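Local coordinates for protein putative short-chain dehydrogenase/reductase (Burkholderia xenovorans, PDB 5JY1) that binds NAD in a Rossmann fold and probably acts as an oxidoreductase of the short-chain dehydrogenase/reductase family, perhaps reducing 3-oxoacyl groups, at residues A[16-21]-A[42-47]; A[34-39]-A[59-64]; A[194-199]-A[225-230]; A[141-146]-A[239-244]. All blocks are in the same frame, centred on the assembly; numbering follows the deposited sequence.

Interaction 1: residues A[16-21]-A[42-47]; sequences VALVTG and IIAEIN. With NAD (nicotinamide-adenine-dinucleotide), chain E.
The start of a Rossmann fold, a beta-alpha-beta unit whose two parallel strands end at the dinucleotide, is seen here in strands 16-20 and 40-45, joined through helix 25-36. Backbone hydrogen bonds alternate along the pair. Ile42 N gives a nearly straight bond of 2.7 Å to Ala17 O, and Val19 N meets Ile42 O nearly along its C=O axis. Nearer the cofactor the bonds bend: Ala44 N approaches Val19 O from above the carbonyl plane, as Gly21 N does Ala44 O.

Apolar packing lies on the face carrying Leu18, Ile42 and Ala44. Leu18 CG stands anti to its backbone N (chi1 -176°), so CD2 rests 3.7 Å from Ala44 CB, while its CG lies against Ile42 CG2. Ala81 and Phe89 of helix 75-89 cover this face.

At the adenosine ribose the polar contact is made by Glu45, whose chain folds at chi2 (62°). Its bidentate grip on both hydroxyls is characteristic of NAD-preferring Rossmann enzymes. Gly23 N also binds OE1, and Asn47 N uses the anti lone pair of OE2, which probably steadies the negative charge. NAD O3B donates to Glu45 OE1 at 2.7 Å, and NAD O2B to Glu45 OE2 at a very short 2.5 Å.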
# COMPACT_ATOMS: atom_id res chain seq x y z
N VAL A 16 31.91 5.06 5.71
CA VAL A 16 31.76 5.69 7.02
C VAL A 16 30.27 5.84 7.29
O VAL A 16 29.52 6.29 6.41
CB VAL A 16 32.48 7.05 7.08
CG1 VAL A 16 32.34 7.69 8.45
CG2 VAL A 16 33.95 6.89 6.70
N ALA A 17 29.83 5.45 8.49
CA ALA A 17 28.42 5.45 8.86
C ALA A 17 28.21 6.25 10.13
O ALA A 17 29.04 6.23 11.04
CB ALA A 17 27.89 4.01 9.05
N LEU A 18 27.08 6.95 10.21
CA LEU A 18 26.65 7.61 11.43
C LEU A 18 25.28 7.07 11.81
O LEU A 18 24.34 7.12 11.01
CB LEU A 18 26.62 9.14 11.26
CG LEU A 18 26.28 10.00 12.47
CD1 LEU A 18 26.84 11.39 12.28
CD2 LEU A 18 24.75 10.10 12.69
N VAL A 19 25.17 6.56 13.04
CA VAL A 19 23.94 5.95 13.55
C VAL A 19 23.50 6.73 14.78
O VAL A 19 24.22 6.76 15.80
CB VAL A 19 24.16 4.47 13.90
CG1 VAL A 19 22.87 3.83 14.38
CG2 VAL A 19 24.74 3.71 12.70
N THR A 20 22.33 7.37 14.71
CA THR A 20 21.84 8.10 15.87
C THR A 20 21.21 7.13 16.87
O THR A 20 20.66 6.10 16.51
CB THR A 20 20.82 9.18 15.48
OG1 THR A 20 19.60 8.60 15.03
CG2 THR A 20 21.39 10.09 14.40
N GLY A 21 21.33 7.47 18.15
CA GLY A 21 20.81 6.61 19.20
C GLY A 21 21.46 5.25 19.25
O GLY A 21 20.81 4.28 19.64
N ILE A 42 30.24 6.14 13.49
CA ILE A 42 30.05 7.20 14.47
C ILE A 42 28.85 6.87 15.34
O ILE A 42 27.73 6.66 14.84
CB ILE A 42 29.87 8.56 13.78
CG1 ILE A 42 31.13 8.95 13.02
CG2 ILE A 42 29.54 9.63 14.83
CD1 ILE A 42 32.33 9.21 13.93
N ILE A 43 29.07 6.82 16.65
CA ILE A 43 28.02 6.49 17.61
C ILE A 43 27.46 7.83 18.06
O ILE A 43 27.99 8.48 18.97
CB ILE A 43 28.56 5.66 18.78
CG1 ILE A 43 29.30 4.41 18.28
CG2 ILE A 43 27.44 5.27 19.74
CD1 ILE A 43 28.48 3.52 17.35
N ALA A 44 26.41 8.29 17.38
CA ALA A 44 25.85 9.62 17.63
C ALA A 44 24.74 9.50 18.66
O ALA A 44 23.56 9.39 18.33
CB ALA A 44 25.36 10.24 16.32
N GLU A 45 25.13 9.55 19.94
CA GLU A 45 24.30 9.13 21.06
C GLU A 45 24.34 10.18 22.16
O GLU A 45 25.39 10.78 22.42
CB GLU A 45 24.80 7.75 21.57
CG GLU A 45 24.23 7.29 22.90
CD GLU A 45 22.73 7.10 22.87
OE1 GLU A 45 22.23 6.34 22.00
OE2 GLU A 45 22.06 7.72 23.71
N ILE A 46 23.20 10.43 22.81
CA ILE A 46 23.15 11.44 23.87
C ILE A 46 23.63 10.89 25.21
O ILE A 46 24.18 11.65 26.04
CB ILE A 46 21.73 12.03 23.98
CG1 ILE A 46 21.73 13.33 24.80
CG2 ILE A 46 20.76 11.01 24.58
CD1 ILE A 46 20.44 14.13 24.67
N ASN A 47 23.46 9.59 25.45
CA ASN A 47 23.89 8.95 26.69
C ASN A 47 25.37 8.63 26.56
O ASN A 47 25.75 7.72 25.82
CB ASN A 47 23.06 7.70 26.95
CG ASN A 47 23.38 7.04 28.29
OD1 ASN A 47 24.50 7.11 28.79
ND2 ASN A 47 22.38 6.39 28.88
PA NAD E . 15.63 2.40 22.32
O1A NAD E . 14.72 3.13 23.26
O2A NAD E . 16.03 1.02 22.82
O5B NAD E . 17.00 3.29 21.99
C5B NAD E . 16.81 4.64 21.74
C4B NAD E . 18.23 5.33 21.64
O4B NAD E . 18.06 6.56 21.29
C3B NAD E . 18.85 5.36 23.08
O3B NAD E . 20.18 4.93 23.04
C2B NAD E . 18.75 6.82 23.46
O2B NAD E . 19.76 7.18 24.52
C1B NAD E . 18.96 7.42 22.31
N9A NAD E . 18.47 8.78 22.33
C8A NAD E . 17.36 9.21 22.92
N7A NAD E . 17.26 10.51 22.72
C5A NAD E . 18.32 10.89 22.00
C6A NAD E . 18.69 12.15 21.52
N6A NAD E . 18.14 13.50 21.58
N1A NAD E . 19.80 12.28 20.82
C2A NAD E . 20.58 11.17 20.56
N3A NAD E . 20.23 9.95 21.03
C4A NAD E . 19.07 9.83 21.75
O3 NAD E . 14.85 2.28 20.87
PN NAD E . 14.64 0.96 19.93
O1N NAD E . 13.55 0.09 20.53
O2N NAD E . 15.92 0.12 19.74
O5D NAD E . 14.09 1.52 18.47
C5D NAD E . 15.00 2.15 17.58
C4D NAD E . 14.25 2.67 16.31
O4D NAD E . 13.45 1.72 15.83
C3D NAD E . 13.33 3.83 16.73
O3D NAD E . 13.26 4.76 15.75
C2D NAD E . 11.96 3.14 16.91
O2D NAD E . 10.91 4.19 16.80
C1D NAD E . 11.93 2.26 15.93
N1N NAD E . 11.06 1.12 16.21
C2N NAD E . 11.46 0.13 17.05
C3N NAD E . 10.62 -0.95 17.32
C7N NAD E . 11.05 -2.06 18.25
O7N NAD E . 10.39 -3.09 18.34
N7N NAD E . 12.21 -1.92 19.04
C4N NAD E . 9.39 -1.01 16.73
C5N NAD E . 8.99 -0.03 15.89
C6N NAD E . 9.84 1.05 15.62

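Interaction 2: residues A[34-39]-A[59-64]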
# COMPACT_ATOMS: atom_id res chain seq x y z
N PHE A 34 27.34 -2.93 11.37
CA PHE A 34 28.14 -2.11 10.46
C PHE A 34 29.63 -2.27 10.75
O PHE A 34 30.45 -2.33 9.82
CB PHE A 34 27.75 -0.63 10.59
CG PHE A 34 26.46 -0.26 9.91
CD1 PHE A 34 25.63 -1.21 9.35
CD2 PHE A 34 26.09 1.08 9.84
CE1 PHE A 34 24.44 -0.83 8.72
CE2 PHE A 34 24.91 1.46 9.20
CZ PHE A 34 24.09 0.50 8.65
N GLY A 35 30.00 -2.28 12.03
CA GLY A 35 31.41 -2.43 12.37
C GLY A 35 31.99 -3.72 11.85
O GLY A 35 33.13 -3.76 11.36
N ASN A 36 31.22 -4.81 11.92
CA ASN A 36 31.69 -6.11 11.45
C ASN A 36 31.75 -6.19 9.93
O ASN A 36 32.43 -7.08 9.40
CB ASN A 36 30.81 -7.23 12.01
CG ASN A 36 31.03 -7.45 13.50
OD1 ASN A 36 32.14 -7.31 14.01
ND2 ASN A 36 29.95 -7.79 14.21
N GLU A 37 31.07 -5.29 9.22
CA GLU A 37 31.18 -5.22 7.77
C GLU A 37 32.22 -4.22 7.29
O GLU A 37 32.29 -3.94 6.09
CB GLU A 37 29.81 -4.89 7.15
CG GLU A 37 28.77 -5.97 7.38
CD GLU A 37 29.13 -7.30 6.75
OE1 GLU A 37 29.83 -7.31 5.71
OE2 GLU A 37 28.72 -8.34 7.29
N GLY A 38 33.04 -3.67 8.19
CA GLY A 38 34.16 -2.85 7.80
C GLY A 38 33.92 -1.36 7.79
O GLY A 38 34.84 -0.61 7.44
N ALA A 39 32.73 -0.90 8.14
CA ALA A 39 32.49 0.54 8.17
C ALA A 39 33.07 1.14 9.44
O ALA A 39 33.16 0.48 10.48
CB ALA A 39 30.99 0.84 8.10
N ARG A 59 35.36 -1.56 18.66
CA ARG A 59 36.82 -1.62 18.60
C ARG A 59 37.34 -2.97 19.07
O ARG A 59 38.22 -3.56 18.43
CB ARG A 59 37.43 -0.49 19.43
CG ARG A 59 37.14 0.89 18.89
CD ARG A 59 37.87 1.97 19.67
NE ARG A 59 37.63 3.29 19.09
CZ ARG A 59 37.99 4.44 19.64
NH1 ARG A 59 38.61 4.45 20.82
NH2 ARG A 59 37.72 5.58 19.03
N GLU A 60 36.79 -3.49 20.18
CA GLU A 60 37.24 -4.77 20.71
C GLU A 60 36.98 -5.91 19.75
O GLU A 60 37.67 -6.94 19.81
CB GLU A 60 36.56 -5.04 22.05
N MET A 61 36.01 -5.76 18.85
CA MET A 61 35.73 -6.76 17.83
C MET A 61 36.53 -6.53 16.55
O MET A 61 36.27 -7.20 15.55
CB MET A 61 34.23 -6.77 17.50
CG MET A 61 33.37 -7.36 18.61
SD MET A 61 31.64 -7.53 18.13
CE MET A 61 31.09 -5.84 18.18
N GLY A 62 37.48 -5.60 16.57
CA GLY A 62 38.34 -5.36 15.43
C GLY A 62 37.86 -4.30 14.46
O GLY A 62 38.49 -4.14 13.40
N GLY A 63 36.78 -3.59 14.76
CA GLY A 63 36.27 -2.55 13.89
C GLY A 63 36.77 -1.16 14.26
O GLY A 63 37.60 -0.98 15.15
N ARG A 64 36.24 -0.17 13.54
CA ARG A 64 36.55 1.23 13.80
C ARG A 64 35.28 1.97 14.21
O ARG A 64 34.22 1.79 13.59
CB ARG A 64 37.17 1.91 12.57
CG ARG A 64 38.63 1.55 12.32
CD ARG A 64 39.07 2.09 10.98
NE ARG A 64 38.21 1.56 9.92
CZ ARG A 64 37.87 2.24 8.83
NH1 ARG A 64 37.08 1.67 7.93
NH2 ARG A 64 38.31 3.47 8.64
O HOH W 1 34.72 -1.44 11.25
O HOH W 2 35.02 -6.03 12.97
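Arg64 leaves its backbone with CG anti to the carbonyl carbon (chi1 -76°), runs extended through chi2 and then bends at chi3 (-57°), which carries the guanidinium across to the other segment. There NH1 donates to Gly38 O at 3.2 Å, a rather bent bond whose acceptor lies near the guanidinium plane. Asn36 and Met61 also set CG anti to their carbonyl carbons; they cross obliquely, and Asn36 OD1 comes 4.1 Å from Met61 CB.

Water does much of the joining. One molecule donates to Gly35 O at 2.8 Å and to Ala39 O at 2.6 Å while accepting from Arg64 N, so three backbone groups are tied through a single oxygen. A second water lies within bonding distance of Met61 O and, weakly, of Asn36 OD1, and need not serve both at once.

Two helix ends meet here, each closed by a Schellman motif with a glycine of positive phi, Gly38 in one and Gly62 in the other. The nearest CA atoms across the contact are those of Gly35 and Gly63, 5.1 Å apart. The C-terminal ends of helices 25-36 and 48-60 are thus joined where the chain turns into strands 40-45 and 64-69, while Phe34 packs against strand 16-20 and helix 227-239.

Interaction 3: residues A[194-199]-A[225-230]. With NAD (nicotinamide-adenine-dinucleotide), chain E.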
# COMPACT_ATOMS: atom_id res chain seq x y z
N PRO A 194 11.01 -1.89 11.85
CA PRO A 194 11.53 -3.07 12.56
C PRO A 194 10.70 -3.42 13.79
O PRO A 194 9.98 -2.57 14.31
CB PRO A 194 12.93 -2.60 12.97
CG PRO A 194 12.66 -1.13 13.36
CD PRO A 194 11.59 -0.64 12.38
N THR A 195 10.81 -4.65 14.26
CA THR A 195 10.48 -4.97 15.64
C THR A 195 11.64 -5.76 16.21
O THR A 195 12.23 -6.59 15.51
CB THR A 195 9.17 -5.74 15.81
OG1 THR A 195 9.28 -7.05 15.24
CG2 THR A 195 8.03 -5.00 15.13
N ALA A 196 11.99 -5.48 17.46
CA ALA A 196 13.11 -6.19 18.08
C ALA A 196 13.08 -5.98 19.58
O ALA A 196 12.35 -5.14 20.11
CB ALA A 196 14.45 -5.73 17.49
N MET A 197 13.91 -6.77 20.28
CA MET A 197 14.00 -6.72 21.73
C MET A 197 14.90 -5.55 22.13
O MET A 197 16.10 -5.69 22.38
CB MET A 197 14.51 -8.06 22.27
CG MET A 197 13.54 -9.21 22.00
SD MET A 197 14.15 -10.85 22.47
CE MET A 197 15.40 -11.10 21.21
N GLY A 198 14.30 -4.36 22.17
CA GLY A 198 14.95 -3.15 22.62
C GLY A 198 14.49 -2.73 24.00
O GLY A 198 13.95 -3.53 24.78
N ALA A 199 14.71 -1.45 24.32
CA ALA A 199 14.39 -0.95 25.65
C ALA A 199 12.90 -1.10 25.96
O ALA A 199 12.53 -1.49 27.07
CB ALA A 199 14.83 0.51 25.81
N GLY A 225 12.56 -10.52 17.55
CA GLY A 225 13.73 -10.07 16.80
C GLY A 225 14.91 -9.70 17.69
O GLY A 225 14.76 -9.06 18.73
N ASP A 226 16.11 -10.11 17.25
CA ASP A 226 17.36 -9.69 17.89
C ASP A 226 17.90 -8.46 17.16
O ASP A 226 18.04 -8.49 15.93
CB ASP A 226 18.40 -10.79 17.86
CG ASP A 226 19.73 -10.35 18.45
OD1 ASP A 226 19.78 -10.10 19.68
OD2 ASP A 226 20.72 -10.25 17.69
N PRO A 227 18.17 -7.36 17.87
CA PRO A 227 18.67 -6.16 17.17
C PRO A 227 19.81 -6.43 16.20
O PRO A 227 19.70 -6.10 15.02
CB PRO A 227 19.09 -5.25 18.33
CG PRO A 227 18.13 -5.61 19.42
CD PRO A 227 17.90 -7.10 19.29
N GLU A 228 20.88 -7.08 16.66
CA GLU A 228 22.05 -7.22 15.81
C GLU A 228 21.86 -8.28 14.73
O GLU A 228 22.23 -8.06 13.57
CB GLU A 228 23.30 -7.54 16.64
CG GLU A 228 24.52 -7.81 15.78
CD GLU A 228 25.81 -7.82 16.58
OE1 GLU A 228 25.77 -7.60 17.81
OE2 GLU A 228 26.88 -8.06 15.97
N GLN A 229 21.28 -9.43 15.08
CA GLN A 229 21.20 -10.55 14.14
C GLN A 229 20.02 -10.43 13.18
O GLN A 229 20.10 -10.93 12.05
CB GLN A 229 21.09 -11.88 14.89
CG GLN A 229 22.38 -12.39 15.49
CD GLN A 229 22.24 -13.78 16.07
OE1 GLN A 229 21.78 -14.71 15.39
NE2 GLN A 229 22.61 -13.94 17.34
N ASP A 230 18.93 -9.79 13.60
CA ASP A 230 17.73 -9.72 12.75
C ASP A 230 17.53 -8.37 12.08
O ASP A 230 17.10 -8.33 10.93
CB ASP A 230 16.48 -10.07 13.57
CG ASP A 230 16.44 -11.54 13.96
OD1 ASP A 230 16.59 -12.38 13.05
OD2 ASP A 230 16.30 -11.84 15.16
PA NAD E . 15.63 2.40 22.32
O1A NAD E . 14.72 3.13 23.26
O2A NAD E . 16.03 1.02 22.82
O5B NAD E . 17.00 3.29 21.99
C5B NAD E . 16.81 4.64 21.74
C4B NAD E . 18.23 5.33 21.64
O4B NAD E . 18.06 6.56 21.29
C3B NAD E . 18.85 5.36 23.08
O3B NAD E . 20.18 4.93 23.04
C2B NAD E . 18.75 6.82 23.46
O2B NAD E . 19.76 7.18 24.52
C1B NAD E . 18.96 7.42 22.31
N9A NAD E . 18.47 8.78 22.33
C8A NAD E . 17.36 9.21 22.92
N7A NAD E . 17.26 10.51 22.72
C5A NAD E . 18.32 10.89 22.00
C6A NAD E . 18.69 12.15 21.52
N6A NAD E . 18.14 13.50 21.58
N1A NAD E . 19.80 12.28 20.82
C2A NAD E . 20.58 11.17 20.56
N3A NAD E . 20.23 9.95 21.03
C4A NAD E . 19.07 9.83 21.75
O3 NAD E . 14.85 2.28 20.87
PN NAD E . 14.64 0.96 19.93
O1N NAD E . 13.55 0.09 20.53
O2N NAD E . 15.92 0.12 19.74
O5D NAD E . 14.09 1.52 18.47
C5D NAD E . 15.00 2.15 17.58
C4D NAD E . 14.25 2.67 16.31
O4D NAD E . 13.45 1.72 15.83
C3D NAD E . 13.33 3.83 16.73
O3D NAD E . 13.26 4.76 15.75
C2D NAD E . 11.96 3.14 16.91
O2D NAD E . 10.91 4.19 16.80
C1D NAD E . 11.93 2.26 15.93
N1N NAD E . 11.06 1.12 16.21
C2N NAD E . 11.46 0.13 17.05
C3N NAD E . 10.62 -0.95 17.32
C7N NAD E . 11.05 -2.06 18.25
O7N NAD E . 10.39 -3.09 18.34
N7N NAD E . 12.21 -1.92 19.04
C4N NAD E . 9.39 -1.01 16.73
C5N NAD E . 8.99 -0.03 15.89
C6N NAD E . 9.84 1.05 15.62
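Nicotinamide recognition comes first, at this end of the NAD pocket in the Rossmann fold of a short-chain dehydrogenase/reductase: Ala196 N donates to the carboxamide oxygen, NAD O7N, at 3.0 Å, and NAD N7N returns a weak bond to Ala196 O. The backbone of one residue thus reads both ends of the amide and helps set how it is turned. Pro194 O approaches the ring at C4N, 2.9 Å away, the carbon that exchanges hydride in NAD-dependent dehydrogenases. Farther along the cofactor, Ala199 N, at the start of helix 199-207, binds the phosphate oxygen O2A.

Behind this first shell stands Gly225. Met197 N, at the centre of an inverse gamma turn, donates to Gly225 O at 2.9 Å, in the carbonyl plane. The Met197 chain, bent at chi3 (-71°), curls round the same oxygen, bringing CE to within 3.3 Å of Gly225 O. Pro227 CG packs 3.6 Å from Met197 O, and its ring also lies against Ala196 CB.

Farther out, Asp226 N-caps the helix by accepting from Gln229 N, and Asp230 OD2 takes the N-H of Asp226. Asp230 also forms salt bridges to Arg223 and to Arg244 of the second subunit. The loop after strand 187-194 is therefore set against the N-terminal end of helix 227-239, with Ile26 of helix 25-36 alongside Ala196.

Interaction 4: residues A[141-146]-A[239-244]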
# COMPACT_ATOMS: atom_id res chain seq x y z
N ARG A 141 30.44 13.44 -3.12
CA ARG A 141 31.07 12.17 -3.47
C ARG A 141 30.21 11.34 -4.41
O ARG A 141 30.66 10.27 -4.85
CB ARG A 141 31.38 11.39 -2.20
CG ARG A 141 32.50 12.03 -1.39
CD ARG A 141 32.50 11.58 0.04
NE ARG A 141 33.60 12.20 0.77
CZ ARG A 141 33.59 13.46 1.22
NH1 ARG A 141 32.52 14.23 1.02
NH2 ARG A 141 34.64 13.95 1.86
N ARG A 142 29.00 11.81 -4.72
CA ARG A 142 28.05 11.10 -5.58
C ARG A 142 27.83 9.67 -5.09
O ARG A 142 27.81 8.72 -5.88
CB ARG A 142 28.52 11.12 -7.04
CG ARG A 142 28.75 12.52 -7.61
CD ARG A 142 27.45 13.30 -7.69
NE ARG A 142 27.48 14.39 -8.66
CZ ARG A 142 27.50 15.69 -8.36
NH1 ARG A 142 27.51 16.09 -7.10
NH2 ARG A 142 27.50 16.60 -9.32
N TRP A 143 27.65 9.52 -3.78
CA TRP A 143 27.38 8.21 -3.19
C TRP A 143 26.78 8.43 -1.81
O TRP A 143 27.40 9.09 -0.96
CB TRP A 143 28.66 7.35 -3.09
CG TRP A 143 28.42 5.83 -3.01
CD1 TRP A 143 28.56 4.93 -4.02
CD2 TRP A 143 28.05 5.07 -1.84
NE1 TRP A 143 28.27 3.66 -3.57
CE2 TRP A 143 27.96 3.71 -2.23
CE3 TRP A 143 27.78 5.40 -0.51
CZ2 TRP A 143 27.61 2.69 -1.34
CZ3 TRP A 143 27.43 4.39 0.38
CH2 TRP A 143 27.35 3.05 -0.04
N GLY A 144 25.61 7.86 -1.55
CA GLY A 144 25.01 7.97 -0.24
C GLY A 144 23.97 6.91 0.00
O GLY A 144 23.31 6.43 -0.93
N ARG A 145 23.83 6.53 1.27
CA ARG A 145 22.79 5.61 1.73
C ARG A 145 22.17 6.19 2.99
O ARG A 145 22.88 6.40 3.98
CB ARG A 145 23.35 4.21 2.02
CG ARG A 145 24.00 3.54 0.83
CD ARG A 145 22.94 2.99 -0.12
NE ARG A 145 23.51 2.20 -1.21
CZ ARG A 145 23.95 2.69 -2.37
NH1 ARG A 145 23.92 4.00 -2.61
NH2 ARG A 145 24.44 1.85 -3.28
N ILE A 146 20.87 6.46 2.95
CA ILE A 146 20.15 6.94 4.12
C ILE A 146 19.12 5.89 4.50
O ILE A 146 18.33 5.46 3.65
CB ILE A 146 19.49 8.31 3.86
CG1 ILE A 146 20.59 9.34 3.54
CG2 ILE A 146 18.64 8.75 5.06
CD1 ILE A 146 20.06 10.72 3.12
N ALA A 239 22.49 -0.14 3.32
CA ALA A 239 23.66 0.73 3.44
C ALA A 239 24.77 0.36 2.47
O ALA A 239 25.84 1.00 2.51
CB ALA A 239 24.20 0.68 4.87
N SER A 240 24.56 -0.62 1.60
CA SER A 240 25.61 -1.23 0.80
C SER A 240 25.29 -1.14 -0.69
O SER A 240 24.25 -0.62 -1.10
CB SER A 240 25.80 -2.69 1.20
OG SER A 240 24.69 -3.48 0.77
N GLU A 241 26.21 -1.67 -1.51
CA GLU A 241 25.95 -1.74 -2.94
C GLU A 241 24.87 -2.75 -3.28
O GLU A 241 24.35 -2.72 -4.40
CB GLU A 241 27.23 -2.09 -3.72
CG GLU A 241 28.29 -1.01 -3.72
CD GLU A 241 27.99 0.19 -4.64
OE1 GLU A 241 26.96 0.20 -5.35
OE2 GLU A 241 28.82 1.12 -4.66
N MET A 242 24.51 -3.64 -2.35
CA MET A 242 23.47 -4.63 -2.66
C MET A 242 22.15 -3.97 -2.99
O MET A 242 21.35 -4.53 -3.76
CB MET A 242 23.28 -5.59 -1.49
CG MET A 242 24.52 -6.39 -1.13
SD MET A 242 24.14 -7.56 0.20
CE MET A 242 23.15 -8.79 -0.66
N SER A 243 21.87 -2.80 -2.40
CA SER A 243 20.63 -2.08 -2.62
C SER A 243 20.80 -0.89 -3.56
O SER A 243 19.98 0.03 -3.52
CB SER A 243 20.07 -1.61 -1.28
OG SER A 243 20.99 -0.71 -0.66
N ARG A 244 21.83 -0.92 -4.41
CA ARG A 244 22.15 0.21 -5.28
C ARG A 244 21.04 0.55 -6.26
O ARG A 244 21.04 1.66 -6.82
CB ARG A 244 23.45 -0.07 -6.05
CG ARG A 244 23.27 -1.18 -7.09
CD ARG A 244 24.57 -1.84 -7.48
NE ARG A 244 25.59 -0.90 -7.95
CZ ARG A 244 25.80 -0.61 -9.23
NH1 ARG A 244 25.07 -1.17 -10.19
NH2 ARG A 244 26.76 0.25 -9.56
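The indole of Trp143 and the guanidinium of Arg145 lie face over face, with Arg145 NH1 4.0 Å above the centre of the ring system. In return, Trp143 CZ2 sits over the guanidinium. Trp143 also has a cation-pi contact with Arg15. At the ring edge, Trp143 NE1 donates to Glu241 OE2 at 2.8 Å; the acceptor is near the indole plane, yet the N-H meets the carboxylate from above its own plane, the two planes being 68° apart. Farther round the perimeter Ala239 O lies in the ring plane, 3.6 Å from Trp143 CH2.

The guanidinium edge grips one backbone oxygen side-on: Arg145 NE binds Ser240 O at 2.9 Å and Arg145 NH2 binds it at 3.3 Å, both from above the carbonyl plane. A bend at chi2 (-78°) folds the chain over Ala239 O, while NH1 turns back to Gly144 O at 3.0 Å. Bonds on two edges thus hold the guanidinium flat against the indole.

Structurally, the start of strand 144-149 is joined to the turn after helix 227-239, away from the cofactor. Within that turn Ser240 OG accepts from Met242 N in an ST turn. Glu241 OE1 makes a salt bridge with Arg244 NE and a long one with Arg145 NH2, and Arg244 also reaches Asp230 of the second subunit. One carboxylate placed between two arginines probably offsets their mutual repulsion, while Ala239 O is buried without a polar partner.

In the fold
Interactions 1 and 4 are buried, interaction 3 is partly so, and interaction 2 lies nearest the surface, which its bridging waters reflect. Interactions 1 and 2 both involve the unit 16-20, 25-36, 40-45: interaction 1 pairs its two strands by backbone bonds, interaction 2 joins the end of its helix to the end of helix 48-60, and Phe34 packs on Ala17 and Val19 between them. Interactions 1 and 3 do not touch, yet both hold NAD, the first by a carboxylate at the adenosine ribose, the second by backbone groups at the nicotinamide and a phosphate. Interactions 3 and 4 lie at the two ends of helix 227-239, and both reach the second subunit through arginine-aspartate pairs.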